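Local coordinates for protein export chaperone SatS (Mycobacterium tuberculosis H37Rv, PDB 6DNM) that acts as a chaperone for the SecA2 protein export pathway, probably assisting proteins destined for export, at residues A[4-7]-A[8-11]; A[53-56]-A[57-60]; A[60-64]-A[65-69]; A[92-95]-A[96-99]; A[180-183]-A[184-187]. All coordinates share one frame; numbering follows the deposited sequence.

Interaction 1 of 5, residues A[4-7]-A[8-11]; sequences VVLG and GDRD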
loop_
_atom_site.group_PDB
_atom_site.type_symbol
_atom_site.label_atom_id
_atom_site.label_comp_id
_atom_site.label_asym_id
_atom_site.label_seq_id
_atom_site.Cartn_x
_atom_site.Cartn_y
_atom_site.Cartn_z
ATOM N N VAL A 4 -26.026 3.583 -5.934
ATOM C CA VAL A 4 -26.859 3.097 -7.026
ATOM C C VAL A 4 -26.111 2.083 -7.896
ATOM O O VAL A 4 -26.697 1.475 -8.790
ATOM C CB VAL A 4 -27.453 4.257 -7.864
ATOM C CG1 VAL A 4 -28.410 5.095 -7.022
ATOM C CG2 VAL A 4 -26.348 5.125 -8.442
ATOM N N VAL A 5 -24.820 1.896 -7.637
ATOM C CA VAL A 5 -24.040 0.881 -8.337
ATOM C C VAL A 5 -24.141 -0.421 -7.547
ATOM O O VAL A 5 -23.707 -0.488 -6.393
ATOM C CB VAL A 5 -22.579 1.317 -8.507
ATOM C CG1 VAL A 5 -21.793 0.220 -9.204
ATOM C CG2 VAL A 5 -22.506 2.620 -9.299
ATOM N N LEU A 6 -24.711 -1.451 -8.166
ATOM C CA LEU A 6 -24.954 -2.712 -7.477
ATOM C C LEU A 6 -23.691 -3.567 -7.447
ATOM O O LEU A 6 -22.831 -3.477 -8.326
ATOM C CB LEU A 6 -26.081 -3.483 -8.164
ATOM C CG LEU A 6 -27.496 -2.890 -8.060
ATOM C CD1 LEU A 6 -27.777 -2.372 -6.656
ATOM C CD2 LEU A 6 -27.729 -1.795 -9.099
ATOM N N GLY A 7 -23.601 -4.424 -6.425
ATOM C CA GLY A 7 -22.371 -5.168 -6.182
ATOM C C GLY A 7 -21.960 -6.074 -7.324
ATOM O O GLY A 7 -20.765 -6.288 -7.554
ATOM N N GLY A 8 -22.929 -6.628 -8.046
ATOM C CA GLY A 8 -22.620 -7.492 -9.164
ATOM C C GLY A 8 -22.405 -6.794 -10.489
ATOM O O GLY A 8 -22.240 -7.469 -11.510
ATOM N N ASP A 9 -22.415 -5.464 -10.515
ATOM C CA ASP A 9 -22.218 -4.742 -11.765
ATOM C C ASP A 9 -20.793 -4.941 -12.284
ATOM O O ASP A 9 -19.844 -5.114 -11.514
ATOM C CB ASP A 9 -22.532 -3.253 -11.578
ATOM C CG ASP A 9 -24.037 -2.965 -11.537
ATOM O OD1 ASP A 9 -24.427 -1.824 -11.193
ATOM O OD2 ASP A 9 -24.834 -3.879 -11.838
ATOM N N ARG A 10 -20.665 -4.901 -13.617
ATOM C CA ARG A 10 -19.445 -5.301 -14.319
ATOM C C ARG A 10 -18.206 -4.584 -13.796
ATOM O O ARG A 10 -17.174 -5.208 -13.516
ATOM C CB ARG A 10 -19.628 -4.994 -15.810
ATOM C CG ARG A 10 -18.676 -5.702 -16.758
ATOM C CD ARG A 10 -18.340 -7.096 -16.286
ATOM N NE ARG A 10 -18.093 -7.994 -17.409
ATOM C CZ ARG A 10 -18.033 -9.317 -17.302
ATOM N NH1 ARG A 10 -18.200 -9.892 -16.118
ATOM N NH2 ARG A 10 -17.807 -10.065 -18.374
ATOM N N ASP A 11 -18.288 -3.267 -13.686
ATOM C CA ASP A 11 -17.138 -2.429 -13.380
ATOM C C ASP A 11 -17.336 -1.790 -12.016
ATOM O O ASP A 11 -17.119 -0.586 -11.850
ATOM C CB ASP A 11 -17.007 -1.354 -14.461
ATOM C CG ASP A 11 -16.774 -1.944 -15.841
ATOM O OD1 ASP A 11 -15.762 -2.654 -16.009
ATOM O OD2 ASP A 11 -17.609 -1.726 -16.747
HETATM O O HOH W 1 -18.823 -6.964 -9.440
#
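With CG of Asp9 swung anti to its own carbonyl carbon (chi1 -77°), the carboxylate turns back over the chain and sets OD1 near the amide of Leu6. CB and CD2 of Leu6 lie along one side of that oxygen, CB 3.8 Å from Asp9 OD1. Leu6 N donates to Asp9 OD1 over 3.1 Å, but the N-H comes from above the carboxylate plane, 65° out of it, and the bond is bent. The return bond is straighter: Asp9 N reaches Leu6 O at 3.0 Å with an N-H...O angle of 163°. Residues Leu6 and Asp9 are thus tied twice, once through the backbone and once through the side chain. Val5 CG1 also stands near the carboxylate, 3.9 Å from Asp9 OD1, and the Val5 side chain touches Phe12 and Gln15 of helix 12-16 as well. The amide of Val5 is held by Asp79. Outside the ring of these bonds, one water donates to both Gly7 O (2.8 Å) and Asp9 O (3.0 Å), bridging the two carbonyls on the surface of the loop. Gly7 and Gly8 fill the two central positions of the bend, which is a type I beta turn from Leu6 to Asp9, closed by the bond from Asp9 N to Leu6 O, with the Asp9 carboxylate adding a second tie, and leading into helix 12-16.

Interaction 2 of 5, residues A[53-56]-A[57-60]; sequences FGSE and RALA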
loop_
_atom_site.group_PDB
_atom_site.type_symbol
_atom_site.label_atom_id
_atom_site.label_comp_id
_atom_site.label_asym_id
_atom_site.label_seq_id
_atom_site.Cartn_x
_atom_site.Cartn_y
_atom_site.Cartn_z
ATOM N N PHE A 53 -7.046 -6.248 6.851
ATOM C CA PHE A 53 -7.856 -7.446 7.049
ATOM C C PHE A 53 -7.146 -8.652 6.449
ATOM O O PHE A 53 -6.489 -8.539 5.413
ATOM C CB PHE A 53 -9.246 -7.253 6.419
ATOM C CG PHE A 53 -9.993 -6.102 7.015
ATOM C CD1 PHE A 53 -10.863 -6.302 8.081
ATOM C CD2 PHE A 53 -9.780 -4.803 6.556
ATOM C CE1 PHE A 53 -11.515 -5.226 8.668
ATOM C CE2 PHE A 53 -10.433 -3.728 7.135
ATOM C CZ PHE A 53 -11.303 -3.940 8.184
ATOM N N GLY A 54 -7.262 -9.808 7.113
ATOM C CA GLY A 54 -6.535 -10.978 6.654
ATOM C C GLY A 54 -7.173 -11.718 5.503
ATOM O O GLY A 54 -6.587 -12.675 4.987
ATOM N N SER A 55 -8.366 -11.308 5.089
ATOM C CA SER A 55 -9.055 -11.983 4.005
ATOM C C SER A 55 -10.052 -11.026 3.384
ATOM O O SER A 55 -10.479 -10.042 4.001
ATOM C CB SER A 55 -9.792 -13.233 4.492
ATOM O OG SER A 55 -10.850 -12.885 5.373
ATOM N N GLU A 56 -10.451 -11.359 2.159
ATOM C CA GLU A 56 -11.514 -10.606 1.516
ATOM C C GLU A 56 -12.822 -10.731 2.290
ATOM O O GLU A 56 -13.564 -9.751 2.421
ATOM C CB GLU A 56 -11.652 -11.048 0.064
ATOM C CG GLU A 56 -10.373 -10.819 -0.738
ATOM C CD GLU A 56 -10.223 -11.769 -1.911
ATOM O OE1 GLU A 56 -9.282 -12.604 -1.901
ATOM O OE2 GLU A 56 -11.041 -11.671 -2.847
ATOM N N ARG A 57 -13.101 -11.912 2.853
ATOM C CA ARG A 57 -14.334 -12.093 3.617
ATOM C C ARG A 57 -14.357 -11.192 4.846
ATOM O O ARG A 57 -15.391 -10.595 5.170
ATOM C CB ARG A 57 -14.504 -13.558 4.025
ATOM C CG ARG A 57 -15.801 -13.844 4.783
ATOM C CD ARG A 57 -16.118 -15.341 4.858
ATOM N NE ARG A 57 -15.516 -15.978 6.030
ATOM C CZ ARG A 57 -15.684 -17.258 6.350
ATOM N NH1 ARG A 57 -16.440 -18.040 5.588
ATOM N NH2 ARG A 57 -15.103 -17.760 7.435
ATOM N N ALA A 58 -13.225 -11.084 5.545
ATOM C CA ALA A 58 -13.168 -10.227 6.720
ATOM C C ALA A 58 -13.413 -8.774 6.339
ATOM O O ALA A 58 -14.138 -8.056 7.035
ATOM C CB ALA A 58 -11.819 -10.399 7.422
ATOM N N LEU A 59 -12.810 -8.324 5.232
ATOM C CA LEU A 59 -13.044 -6.970 4.740
ATOM C C LEU A 59 -14.517 -6.756 4.400
ATOM O O LEU A 59 -15.116 -5.746 4.786
ATOM C CB LEU A 59 -12.145 -6.722 3.526
ATOM C CG LEU A 59 -12.320 -5.407 2.751
ATOM C CD1 LEU A 59 -12.278 -4.186 3.671
ATOM C CD2 LEU A 59 -11.284 -5.292 1.623
ATOM N N ALA A 60 -15.129 -7.711 3.697
ATOM C CA ALA A 60 -16.540 -7.585 3.345
ATOM C C ALA A 60 -17.425 -7.529 4.587
ATOM O O ALA A 60 -18.410 -6.777 4.619
ATOM C CB ALA A 60 -16.954 -8.735 2.429
#
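Ser55 OG accepts the amide of Ala58 at 3.0 Å, the serine N-cap that opens helix 56-63. The hydroxyl oxygen also lies 3.4 Å from Ala58 CB, which puts the methyl group beside the cap. The place of the hydroxyl follows from the serine's first torsion: OG stands between the backbone N and the carbonyl carbon (chi1 66°), turned to the first turn of the helix, where it takes up an amide that has no helical carbonyl before it. The backbone of the same residue starts the regular pattern, Ser55 O receiving Leu59 N, and Glu56 O then receives Ala60 N at 2.9 Å.

Further out, Phe53 lies against the turn from the preceding loop. One face of its ring is covered by Leu59 CA in a CH-pi contact, offset toward the rim, while Leu59 crosses the phenylalanine at about a right angle. Phe53 CB also packs on Ala58 CB, at 4.2 Å. The phenylalanine is fixed in turn by backbone bonds to Tyr31 and by side-chain contacts with Leu44 and Glu190, and Leu44 meets Leu59 as well. On this apolar side the ring meets the leucine through its terminal methyl, Phe53 CD2 being 3.9 Å from Leu59 CD1.

Interaction 3 of 5, residues A[60-64]-A[65-69]; sequences ARYLA and DEHDH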
loop_
_atom_site.group_PDB
_atom_site.type_symbol
_atom_site.label_atom_id
_atom_site.label_comp_id
_atom_site.label_asym_id
_atom_site.label_seq_id
_atom_site.Cartn_x
_atom_site.Cartn_y
_atom_site.Cartn_z
ATOM N N ALA A 60 -15.129 -7.711 3.697
ATOM C CA ALA A 60 -16.540 -7.585 3.345
ATOM C C ALA A 60 -17.425 -7.529 4.587
ATOM O O ALA A 60 -18.410 -6.777 4.619
ATOM C CB ALA A 60 -16.954 -8.735 2.429
ATOM N N ARG A 61 -17.095 -8.313 5.623
ATOM C CA ARG A 61 -17.869 -8.269 6.865
ATOM C C ARG A 61 -17.785 -6.895 7.509
ATOM O O ARG A 61 -18.791 -6.362 7.995
ATOM C CB ARG A 61 -17.336 -9.306 7.851
ATOM C CG ARG A 61 -17.727 -10.714 7.542
ATOM C CD ARG A 61 -19.154 -10.951 7.882
ATOM N NE ARG A 61 -19.508 -12.334 7.608
ATOM C CZ ARG A 61 -20.663 -12.704 7.073
ATOM N NH1 ARG A 61 -21.561 -11.785 6.753
ATOM N NH2 ARG A 61 -20.907 -13.984 6.855
ATOM N N TYR A 62 -16.584 -6.321 7.542
ATOM C CA TYR A 62 -16.405 -4.990 8.101
ATOM C C TYR A 62 -17.220 -3.961 7.328
ATOM O O TYR A 62 -17.881 -3.101 7.928
ATOM C CB TYR A 62 -14.917 -4.642 8.066
ATOM C CG TYR A 62 -14.580 -3.265 8.586
ATOM C CD1 TYR A 62 -14.302 -3.060 9.931
ATOM C CD2 TYR A 62 -14.521 -2.170 7.726
ATOM C CE1 TYR A 62 -13.985 -1.799 10.410
ATOM C CE2 TYR A 62 -14.215 -0.904 8.195
ATOM C CZ TYR A 62 -13.944 -0.722 9.539
ATOM O OH TYR A 62 -13.635 0.541 10.007
ATOM N N LEU A 63 -17.207 -4.050 5.995
ATOM C CA LEU A 63 -17.894 -3.075 5.157
ATOM C C LEU A 63 -19.411 -3.177 5.252
ATOM O O LEU A 63 -20.104 -2.241 4.845
ATOM C CB LEU A 63 -17.435 -3.216 3.702
ATOM C CG LEU A 63 -15.963 -2.897 3.443
ATOM C CD1 LEU A 63 -15.539 -3.398 2.065
ATOM C CD2 LEU A 63 -15.727 -1.398 3.587
ATOM N N ALA A 64 -19.938 -4.282 5.784
ATOM C CA ALA A 64 -21.375 -4.403 6.017
ATOM C C ALA A 64 -21.840 -3.607 7.224
ATOM O O ALA A 64 -23.043 -3.355 7.355
ATOM C CB ALA A 64 -21.759 -5.867 6.226
ATOM N N ASP A 65 -20.928 -3.225 8.110
ATOM C CA ASP A 65 -21.294 -2.533 9.335
ATOM C C ASP A 65 -21.198 -1.028 9.138
ATOM O O ASP A 65 -20.430 -0.537 8.307
ATOM C CB ASP A 65 -20.369 -2.948 10.479
ATOM C CG ASP A 65 -20.666 -4.334 10.993
ATOM O OD1 ASP A 65 -21.827 -4.766 10.861
ATOM O OD2 ASP A 65 -19.750 -4.991 11.531
ATOM N N GLU A 66 -21.998 -0.298 9.908
ATOM C CA GLU A 66 -21.889 1.153 9.941
ATOM C C GLU A 66 -20.560 1.537 10.569
ATOM O O GLU A 66 -20.164 0.981 11.599
ATOM C CB GLU A 66 -23.026 1.741 10.770
ATOM C CG GLU A 66 -23.434 3.143 10.362
ATOM C CD GLU A 66 -24.304 3.155 9.122
ATOM O OE1 GLU A 66 -23.751 3.078 8.004
ATOM O OE2 GLU A 66 -25.542 3.238 9.269
ATOM N N HIS A 67 -19.870 2.488 9.952
ATOM C CA HIS A 67 -18.559 2.892 10.424
ATOM C C HIS A 67 -18.368 4.374 10.159
ATOM O O HIS A 67 -18.936 4.939 9.220
ATOM C CB HIS A 67 -17.434 2.121 9.719
ATOM C CG HIS A 67 -17.353 0.677 10.102
ATOM N ND1 HIS A 67 -17.087 0.260 11.388
ATOM C CD2 HIS A 67 -17.494 -0.448 9.363
ATOM C CE1 HIS A 67 -17.073 -1.060 11.426
ATOM N NE2 HIS A 67 -17.322 -1.514 10.212
ATOM N N ASP A 68 -17.567 4.997 11.005
ATOM C CA ASP A 68 -17.071 6.343 10.768
ATOM C C ASP A 68 -15.564 6.214 10.596
ATOM O O ASP A 68 -14.828 6.014 11.568
ATOM C CB ASP A 68 -17.441 7.287 11.907
ATOM C CG ASP A 68 -17.282 8.742 11.520
ATOM O OD1 ASP A 68 -16.390 9.414 12.076
ATOM O OD2 ASP A 68 -18.043 9.209 10.647
ATOM N N HIS A 69 -15.120 6.284 9.349
ATOM C CA HIS A 69 -13.710 6.237 9.006
ATOM C C HIS A 69 -13.499 7.174 7.828
ATOM O O HIS A 69 -14.425 7.851 7.373
ATOM C CB HIS A 69 -13.262 4.811 8.673
ATOM C CG HIS A 69 -14.128 4.136 7.654
ATOM N ND1 HIS A 69 -14.301 4.636 6.381
ATOM C CD2 HIS A 69 -14.884 3.016 7.725
ATOM C CE1 HIS A 69 -15.127 3.851 5.709
ATOM N NE2 HIS A 69 -15.497 2.862 6.504
HETATM O O HOH W 2 -19.592 0.210 5.937
#
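Tyr62 and His67 form an offset stack whose rings lie nearly flat on one another, planes 11° apart and centroids 3.7 Å apart. It is the tight part of the contact. His67 NE2 sits above the centre of the tyrosine ring, and the closest carbons, Tyr62 CE1 and His67 CE1, are 3.3 Å apart. Tyr62 sends CG anti to its backbone N (chi1 179°), which carries the ring out beside the end of the helix, where the imidazole can come down on one face. The same NE2 gives a weak, strongly bent bond to Tyr62 O at 2.8 Å; the backbone carbon of Tyr62 lies at the edge of the imidazole, in its plane. Tyr62 O is shared, since Asp65 N also donates to it, at 3.1 Å. One carbonyl near the end of the helix therefore serves the turn with a good bond and the imidazole with only a weak one.

At its phenolic end Tyr62 has His69 CD2 near its edge, 3.6 Å from OH. The polar end of His69 is engaged by Tyr77, through NE2, and by Leu71, whose amide meets ND1.

The other side is looser and wet. A water donates to Leu63 O and to Asp65 O (2.6 Å), linking the last turn to the loop, while Asp65 and Glu66 are exposed, Glu66 in a salt bridge with Arg81. Leu63 and Ala64 lean on helix 77-86, Tyr62 meets Phe53 near strand 49-52, and the loop 65-69 leads from helix 56-63 toward helix 77-86.

Interaction 4 of 5, residues A[92-95]-A[96-99]; sequences AVTD and DNVY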
loop_
_atom_site.group_PDB
_atom_site.type_symbol
_atom_site.label_atom_id
_atom_site.label_comp_id
_atom_site.label_asym_id
_atom_site.label_seq_id
_atom_site.Cartn_x
_atom_site.Cartn_y
_atom_site.Cartn_z
ATOM N N ALA A 92 -12.234 -7.661 -5.263
ATOM C CA ALA A 92 -11.317 -8.122 -6.291
ATOM C C ALA A 92 -10.194 -7.108 -6.384
ATOM O O ALA A 92 -10.453 -5.904 -6.455
ATOM C CB ALA A 92 -12.037 -8.221 -7.640
ATOM N N VAL A 93 -8.956 -7.592 -6.364
ATOM C CA VAL A 93 -7.768 -6.753 -6.457
ATOM C C VAL A 93 -7.168 -6.946 -7.845
ATOM O O VAL A 93 -6.859 -8.074 -8.241
ATOM C CB VAL A 93 -6.747 -7.112 -5.363
ATOM C CG1 VAL A 93 -5.511 -6.238 -5.475
ATOM C CG2 VAL A 93 -7.376 -6.997 -3.979
ATOM N N THR A 94 -7.005 -5.853 -8.583
ATOM C CA THR A 94 -6.346 -5.950 -9.880
ATOM C C THR A 94 -4.832 -6.054 -9.700
ATOM O O THR A 94 -4.280 -5.725 -8.645
ATOM C CB THR A 94 -6.699 -4.757 -10.767
ATOM O OG1 THR A 94 -6.297 -3.552 -10.112
ATOM C CG2 THR A 94 -8.206 -4.708 -11.029
ATOM N N ASP A 95 -4.161 -6.522 -10.756
ATOM C CA ASP A 95 -2.744 -6.868 -10.643
ATOM C C ASP A 95 -1.885 -5.655 -10.307
ATOM O O ASP A 95 -0.848 -5.795 -9.645
ATOM C CB ASP A 95 -2.241 -7.514 -11.934
ATOM C CG ASP A 95 -2.764 -8.936 -12.135
ATOM O OD1 ASP A 95 -3.462 -9.472 -11.245
ATOM O OD2 ASP A 95 -2.461 -9.528 -13.194
ATOM N N ASP A 96 -2.302 -4.465 -10.742
ATOM C CA ASP A 96 -1.577 -3.228 -10.463
ATOM C C ASP A 96 -1.775 -2.729 -9.039
ATOM O O ASP A 96 -1.136 -1.746 -8.648
ATOM C CB ASP A 96 -1.969 -2.135 -11.464
ATOM C CG ASP A 96 -3.449 -1.836 -11.441
ATOM O OD1 ASP A 96 -3.818 -0.647 -11.370
ATOM O OD2 ASP A 96 -4.245 -2.795 -11.475
ATOM N N ASN A 97 -2.637 -3.383 -8.263
ATOM C CA ASN A 97 -2.872 -3.028 -6.869
ATOM C C ASN A 97 -2.355 -4.098 -5.917
ATOM O O ASN A 97 -2.824 -4.204 -4.774
ATOM C CB ASN A 97 -4.352 -2.724 -6.644
ATOM C CG ASN A 97 -4.746 -1.413 -7.245
ATOM O OD1 ASN A 97 -3.990 -0.455 -7.176
ATOM N ND2 ASN A 97 -5.917 -1.362 -7.867
ATOM N N VAL A 98 -1.383 -4.879 -6.377
ATOM C CA VAL A 98 -0.700 -5.890 -5.579
ATOM C C VAL A 98 0.650 -5.316 -5.164
ATOM O O VAL A 98 1.488 -4.994 -6.013
ATOM C CB VAL A 98 -0.544 -7.192 -6.381
ATOM C CG1 VAL A 98 0.386 -8.158 -5.677
ATOM C CG2 VAL A 98 -1.909 -7.830 -6.605
ATOM N N TYR A 99 0.867 -5.178 -3.860
ATOM C CA TYR A 99 2.060 -4.548 -3.320
ATOM C C TYR A 99 2.792 -5.536 -2.427
ATOM O O TYR A 99 2.215 -6.057 -1.475
ATOM C CB TYR A 99 1.658 -3.329 -2.499
ATOM C CG TYR A 99 0.973 -2.257 -3.303
ATOM C CD1 TYR A 99 1.691 -1.460 -4.183
ATOM C CD2 TYR A 99 -0.401 -2.048 -3.201
ATOM C CE1 TYR A 99 1.072 -0.465 -4.924
ATOM C CE2 TYR A 99 -1.031 -1.050 -3.939
ATOM C CZ TYR A 99 -0.284 -0.262 -4.799
ATOM O OH TYR A 99 -0.896 0.731 -5.537
HETATM O O HOH W 3 -7.822 -3.340 -7.281
#
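The backbone folds through a short helical bend at Asp95 and Asp96, where Asn97 N returns to Thr94 O at 2.9 Å, and Val98 N makes a longer, weak bond to Asp95 O. This is a tight turn of 3-10 character that delivers the chain into strand 98-100, an outermost strand of the four-stranded mixed sheet. Across the bend, the hydroxyl of Thr94 donates to Asp96 OD2 at 2.6 Å. The oxygen is met on its syn side, though 32° out of the carboxylate plane, and the two side chains run side by side in the same direction. Both first torsions are near +60° (59° for each), and this shared setting brings OG1 and the carboxylate together on one side of the turn. Asn97 lies alongside Thr94 too, and a water receives hydrogen bonds from Thr94 N and from Asn97 ND2 (2.8 Å), joining the entrance of the bend to its exit. The other end of the amide, Asn97 OD1, takes a weak bond from Arg34, and the backbone of Asn97 pairs with Gln22 of the adjacent strand 19-24.

A small apolar patch lies beside the polar cluster. Val93 reaches toward Val98 with CG1, which comes within 4.1 Å of Val98 CG2, and its side chain also touches Pro20 of strand 19-24. Val98 CG2 in turn stands 3.8 Å from Thr94 O. Across the bend, Val93 CG1 also comes 3.4 Å from Asn97 O.

Interaction 5 of 5, residues A[180-183]-A[184-187]; sequences ERFV and ESRL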
loop_
_atom_site.group_PDB
_atom_site.type_symbol
_atom_site.label_atom_id
_atom_site.label_comp_id
_atom_site.label_asym_id
_atom_site.label_seq_id
_atom_site.Cartn_x
_atom_site.Cartn_y
_atom_site.Cartn_z
ATOM N N GLU A 180 10.355 -0.156 7.161
ATOM C CA GLU A 180 9.349 -1.207 7.255
ATOM C C GLU A 180 8.684 -1.222 8.629
ATOM O O GLU A 180 7.481 -1.495 8.722
ATOM C CB GLU A 180 9.930 -2.577 6.871
ATOM C CG GLU A 180 8.838 -3.638 6.696
ATOM C CD GLU A 180 9.265 -4.887 5.922
ATOM O OE1 GLU A 180 10.465 -5.058 5.602
ATOM O OE2 GLU A 180 8.366 -5.709 5.638
ATOM N N ARG A 181 9.432 -0.896 9.694
ATOM C CA ARG A 181 8.816 -0.754 11.012
ATOM C C ARG A 181 7.810 0.389 11.026
ATOM O O ARG A 181 6.733 0.271 11.625
ATOM C CB ARG A 181 9.887 -0.531 12.083
ATOM C CG ARG A 181 10.666 -1.780 12.470
ATOM C CD ARG A 181 11.476 -1.548 13.747
ATOM N NE ARG A 181 12.539 -0.554 13.579
ATOM C CZ ARG A 181 13.765 -0.820 13.135
ATOM N NH1 ARG A 181 14.105 -2.058 12.798
ATOM N NH2 ARG A 181 14.658 0.155 13.030
ATOM N N PHE A 182 8.136 1.500 10.358
ATOM C CA PHE A 182 7.174 2.593 10.244
ATOM C C PHE A 182 5.903 2.130 9.540
ATOM O O PHE A 182 4.787 2.392 10.002
ATOM C CB PHE A 182 7.785 3.784 9.503
ATOM C CG PHE A 182 6.770 4.820 9.119
ATOM C CD1 PHE A 182 6.261 5.686 10.073
ATOM C CD2 PHE A 182 6.277 4.884 7.823
ATOM C CE1 PHE A 182 5.299 6.622 9.735
ATOM C CE2 PHE A 182 5.323 5.821 7.475
ATOM C CZ PHE A 182 4.828 6.690 8.437
ATOM N N VAL A 183 6.053 1.442 8.407
ATOM C CA VAL A 183 4.888 0.945 7.684
ATOM C C VAL A 183 4.033 0.069 8.585
ATOM O O VAL A 183 2.808 0.238 8.667
ATOM C CB VAL A 183 5.326 0.197 6.416
ATOM C CG1 VAL A 183 4.139 -0.472 5.785
ATOM C CG2 VAL A 183 5.982 1.155 5.459
ATOM N N GLU A 184 4.666 -0.882 9.278
ATOM C CA GLU A 184 3.914 -1.764 10.160
ATOM C C GLU A 184 3.171 -0.987 11.237
ATOM O O GLU A 184 2.050 -1.356 11.602
ATOM C CB GLU A 184 4.834 -2.817 10.779
ATOM C CG GLU A 184 5.371 -3.834 9.779
ATOM C CD GLU A 184 4.347 -4.899 9.432
ATOM O OE1 GLU A 184 3.220 -4.832 9.963
ATOM O OE2 GLU A 184 4.666 -5.803 8.636
ATOM N N SER A 185 3.759 0.107 11.727
ATOM C CA SER A 185 3.101 0.925 12.740
ATOM C C SER A 185 1.835 1.589 12.209
ATOM O O SER A 185 0.970 1.970 13.006
ATOM C CB SER A 185 4.071 1.980 13.283
ATOM O OG SER A 185 4.106 3.142 12.463
ATOM N N ARG A 186 1.706 1.731 10.889
ATOM C CA ARG A 186 0.561 2.384 10.269
ATOM C C ARG A 186 -0.517 1.408 9.820
ATOM O O ARG A 186 -1.560 1.849 9.325
ATOM C CB ARG A 186 1.006 3.236 9.072
ATOM C CG ARG A 186 2.054 4.295 9.391
ATOM C CD ARG A 186 1.490 5.396 10.267
ATOM N NE ARG A 186 1.618 5.053 11.678
ATOM C CZ ARG A 186 0.996 5.699 12.658
ATOM N NH1 ARG A 186 0.204 6.726 12.376
ATOM N NH2 ARG A 186 1.160 5.315 13.916
ATOM N N LEU A 187 -0.300 0.104 9.972
ATOM C CA LEU A 187 -1.280 -0.906 9.587
ATOM C C LEU A 187 -1.977 -1.411 10.843
ATOM O O LEU A 187 -1.394 -2.182 11.616
ATOM C CB LEU A 187 -0.584 -2.058 8.864
ATOM C CG LEU A 187 0.244 -1.712 7.626
ATOM C CD1 LEU A 187 0.797 -2.972 6.965
ATOM C CD2 LEU A 187 -0.559 -0.882 6.633
#
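One face of the Phe182 ring carries Arg186 CG, 3.8 Å above the plane and displaced toward the rim, in a CH-pi contact one helical turn on. The guanidinium plane is only 19° from that of the ring, but the contact itself is made by the aliphatic part of the arginine: CG and CD meet the far end of the ring, with Arg186 CG 3.8 Å from Phe182 CZ. The arginine chain bends at chi2 and at chi3 (88°), and NE is thereby led back to Ser185 OG at 3.2 Å, close to the guanidinium plane. That hydroxyl is also a donor, to Phe182 O at 2.7 Å, in the carbonyl plane and on a lone pair, so OG links the carbonyl to the arginine.

Along the backbone, Glu184 N binds Glu180 O in regular helical fashion, whereas Arg186 N closes on Val183 O at 2.9 Å with only a weak second bond to Phe182 O, as the helix runs out. Glu184 OE1 is held by a salt bridge to Arg189. Val183 CG1 meets Leu187 CD1 at 4.3 Å.

Phe182 and Val183 pack against helix 117-134, the phenylalanine also against helix 138-142, and Leu187 starts strand 187-189 beside strand 49-52, so the contact spans the junction of helix 170-185 with the three-stranded sheet.

Overall arrangement
Interactions 2 and 3 are directly coupled: they share Ala60, stand at the two ends of helix 56-63, and touch where Phe53 CZ lies 3.4 Å from Tyr62 CG. Their centres are about 11 Å apart. Interaction 1, in the loop before helix 12-16, and interaction 4, at the start of strand 98-100, make no touch with each other or with this pair, although interaction 4 comes within about 5 Å of interaction 2 at the nearest atoms. Interaction 5 lies on the opposite side of the chain's centre from interactions 1 and 4, its centre about 34 Å from that of interaction 1. Most of the five mark entries or exits of helices and strands.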